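AGR_C_1268p (Agrobacterium tumefaciens str. C58, PDB 2GHS) probably acts as a metal-dependent gluconolactonase, a beta-propeller protein of the SMP-30/regucalcin family that binds one divalent cation per subunit. Local coordinates at residues S60-W65 / L73-L78. Sequence-based numbering, arbitrary orientation.
Sequences SGTAWW and LHELHL
Glu75 lies alongside Trp64, both side chains pointing the same way from a non-hydrogen-bonded pair of the antiparallel hairpin. The Glu75 carboxylate plane is turned 16° from the indole, and Glu75 CG stands 3.7 Å from the centroid of the Trp64 six-membered ring, near its normal: a CH-pi contact. Glu75 CG is anti to the backbone N (chi1 -180°) and the chain extended beyond, carrying Glu75 CD to 3.4 Å from Trp64 CH2. Thr62 CG2 stands over the same indole face, toward its rim, and touches Glu75 CG at 3.4 Å. Water 1 donates to Glu75 OE2 and also bonds Thr62 OG1, while OE1 bonds His86 of strand 82-87.

On the face bearing Trp65, a second CH-pi contact places His74 CB 3.6 Å from the centroid of the Trp65 five-membered ring. The imidazole is nearly parallel to the indole, planes 6° apart, but slid aside with little overlap; Glu72 and Lys83 bond its nitrogens. Leu76 CB continues the packing at 3.9 Å from Trp65 CZ3.

Paired backbone bonds at Ala63-Leu76 and Trp65-His74 (His74 N to Trp65 O 2.8 Å) fix the register within a four-stranded propeller blade. The Trp65 side chain is about 7 Å from that of Glu52, a predicted metal ligand. Glu75 thus lays both methylenes and flat carboxylate against Trp64, while its oxygens keep polar partners in His86 and a water.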
loop_
_atom_site.group_PDB
_atom_site.type_symbol
_atom_site.label_atom_id
_atom_site.label_comp_id
_atom_site.label_asym_id
_atom_site.label_seq_id
_atom_site.Cartn_x
_atom_site.Cartn_y
_atom_site.Cartn_z
ATOM N N SER A 60 4.685 13.701 13.234
ATOM C CA SER A 60 5.790 13.149 14.001
ATOM C C SER A 60 7.040 12.865 13.164
ATOM O O SER A 60 8.070 12.484 13.731
ATOM C CB SER A 60 5.349 11.848 14.656
ATOM O OG SER A 60 5.093 10.893 13.679
ATOM N N GLY A 61 6.936 12.984 11.834
ATOM C CA GLY A 61 8.040 12.701 10.914
ATOM C C GLY A 61 8.404 11.237 10.933
ATOM O O GLY A 61 9.576 10.871 10.873
ATOM N N THR A 62 7.381 10.400 10.958
ATOM C CA THR A 62 7.546 8.945 11.142
ATOM C C THR A 62 6.898 8.125 9.985
ATOM O O THR A 62 5.750 8.360 9.618
ATOM C CB THR A 62 6.932 8.502 12.489
ATOM O OG1 THR A 62 7.563 9.217 13.558
ATOM C CG2 THR A 62 7.140 7.035 12.721
ATOM N N ALA A 63 7.679 7.239 9.388
ATOM C CA ALA A 63 7.180 6.277 8.429
ATOM C C ALA A 63 6.772 5.014 9.165
ATOM O O ALA A 63 7.443 4.560 10.081
ATOM C CB ALA A 63 8.271 5.977 7.386
ATOM N N TRP A 64 5.673 4.436 8.716
ATOM C CA TRP A 64 5.134 3.215 9.256
ATOM C C TRP A 64 4.953 2.210 8.109
ATOM O O TRP A 64 4.621 2.595 6.976
ATOM C CB TRP A 64 3.776 3.500 9.889
ATOM C CG TRP A 64 3.793 4.440 11.058
ATOM C CD1 TRP A 64 3.687 5.788 11.011
ATOM C CD2 TRP A 64 3.848 4.082 12.438
ATOM N NE1 TRP A 64 3.706 6.300 12.291
ATOM C CE2 TRP A 64 3.791 5.254 13.180
ATOM C CE3 TRP A 64 3.923 2.862 13.121
ATOM C CZ2 TRP A 64 3.828 5.254 14.581
ATOM C CZ3 TRP A 64 3.958 2.863 14.523
ATOM C CH2 TRP A 64 3.910 4.058 15.224
ATOM N N TRP A 65 5.170 0.923 8.390
ATOM C CA TRP A 65 4.812 -0.133 7.424
ATOM C C TRP A 65 4.623 -1.442 8.159
ATOM O O TRP A 65 4.861 -1.518 9.381
ATOM C CB TRP A 65 5.855 -0.275 6.303
ATOM C CG TRP A 65 7.204 -0.702 6.719
ATOM C CD1 TRP A 65 7.664 -1.989 6.826
ATOM C CD2 TRP A 65 8.300 0.148 7.043
ATOM N NE1 TRP A 65 8.980 -1.975 7.213
ATOM C CE2 TRP A 65 9.393 -0.674 7.345
ATOM C CE3 TRP A 65 8.455 1.542 7.111
ATOM C CZ2 TRP A 65 10.621 -0.166 7.733
ATOM C CZ3 TRP A 65 9.696 2.055 7.482
ATOM C CH2 TRP A 65 10.752 1.193 7.798
ATOM N N LEU A 73 4.335 -4.297 13.071
ATOM C CA LEU A 73 4.145 -2.926 12.632
ATOM C C LEU A 73 5.476 -2.218 12.903
ATOM O O LEU A 73 5.907 -2.117 14.065
ATOM C CB LEU A 73 3.038 -2.242 13.454
ATOM C CG LEU A 73 2.801 -0.735 13.276
ATOM C CD1 LEU A 73 2.472 -0.371 11.859
ATOM C CD2 LEU A 73 1.693 -0.300 14.192
ATOM N N HIS A 74 6.101 -1.735 11.827
ATOM C CA HIS A 74 7.407 -1.102 11.851
ATOM C C HIS A 74 7.254 0.401 11.835
ATOM O O HIS A 74 6.400 0.931 11.146
ATOM C CB HIS A 74 8.197 -1.581 10.614
ATOM C CG HIS A 74 8.610 -2.996 10.736
ATOM N ND1 HIS A 74 9.903 -3.340 11.078
ATOM C CD2 HIS A 74 7.913 -4.153 10.689
ATOM C CE1 HIS A 74 9.984 -4.657 11.183
ATOM N NE2 HIS A 74 8.788 -5.173 10.975
ATOM N N GLU A 75 8.107 1.045 12.632
ATOM C CA GLU A 75 8.065 2.497 12.853
ATOM C C GLU A 75 9.499 3.012 12.673
ATOM O O GLU A 75 10.416 2.489 13.286
ATOM C CB GLU A 75 7.603 2.772 14.278
ATOM C CG GLU A 75 7.516 4.230 14.639
ATOM C CD GLU A 75 7.129 4.500 16.090
ATOM O OE1 GLU A 75 6.947 3.548 16.887
ATOM O OE2 GLU A 75 6.996 5.703 16.430
ATOM N N LEU A 76 9.661 4.026 11.809
ATOM C CA LEU A 76 10.947 4.629 11.534
ATOM C C LEU A 76 10.826 6.129 11.623
ATOM O O LEU A 76 10.184 6.756 10.788
ATOM C CB LEU A 76 11.442 4.254 10.127
ATOM C CG LEU A 76 12.802 4.863 9.721
ATOM C CD1 LEU A 76 13.906 4.390 10.644
ATOM C CD2 LEU A 76 13.137 4.568 8.271
ATOM N N HIS A 77 11.517 6.714 12.594
ATOM C CA HIS A 77 11.605 8.171 12.690
ATOM C C HIS A 77 12.678 8.638 11.704
ATOM O O HIS A 77 13.856 8.346 11.876
ATOM C CB HIS A 77 11.980 8.614 14.120
ATOM C CG HIS A 77 12.020 10.097 14.290
ATOM N ND1 HIS A 77 13.198 10.813 14.329
ATOM C CD2 HIS A 77 11.018 11.008 14.334
ATOM C CE1 HIS A 77 12.914 12.101 14.428
ATOM N NE2 HIS A 77 11.597 12.243 14.435
ATOM N N LEU A 78 12.277 9.379 10.687
ATOM C CA LEU A 78 13.167 9.581 9.537
ATOM C C LEU A 78 14.437 10.323 9.828
ATOM O O LEU A 78 15.532 9.933 9.366
ATOM C CB LEU A 78 12.432 10.312 8.427
ATOM C CG LEU A 78 11.375 9.536 7.688
ATOM C CD1 LEU A 78 10.982 10.380 6.494
ATOM C CD2 LEU A 78 11.891 8.174 7.261
HETATM O O HOH W 1 8.154 7.977 15.774
#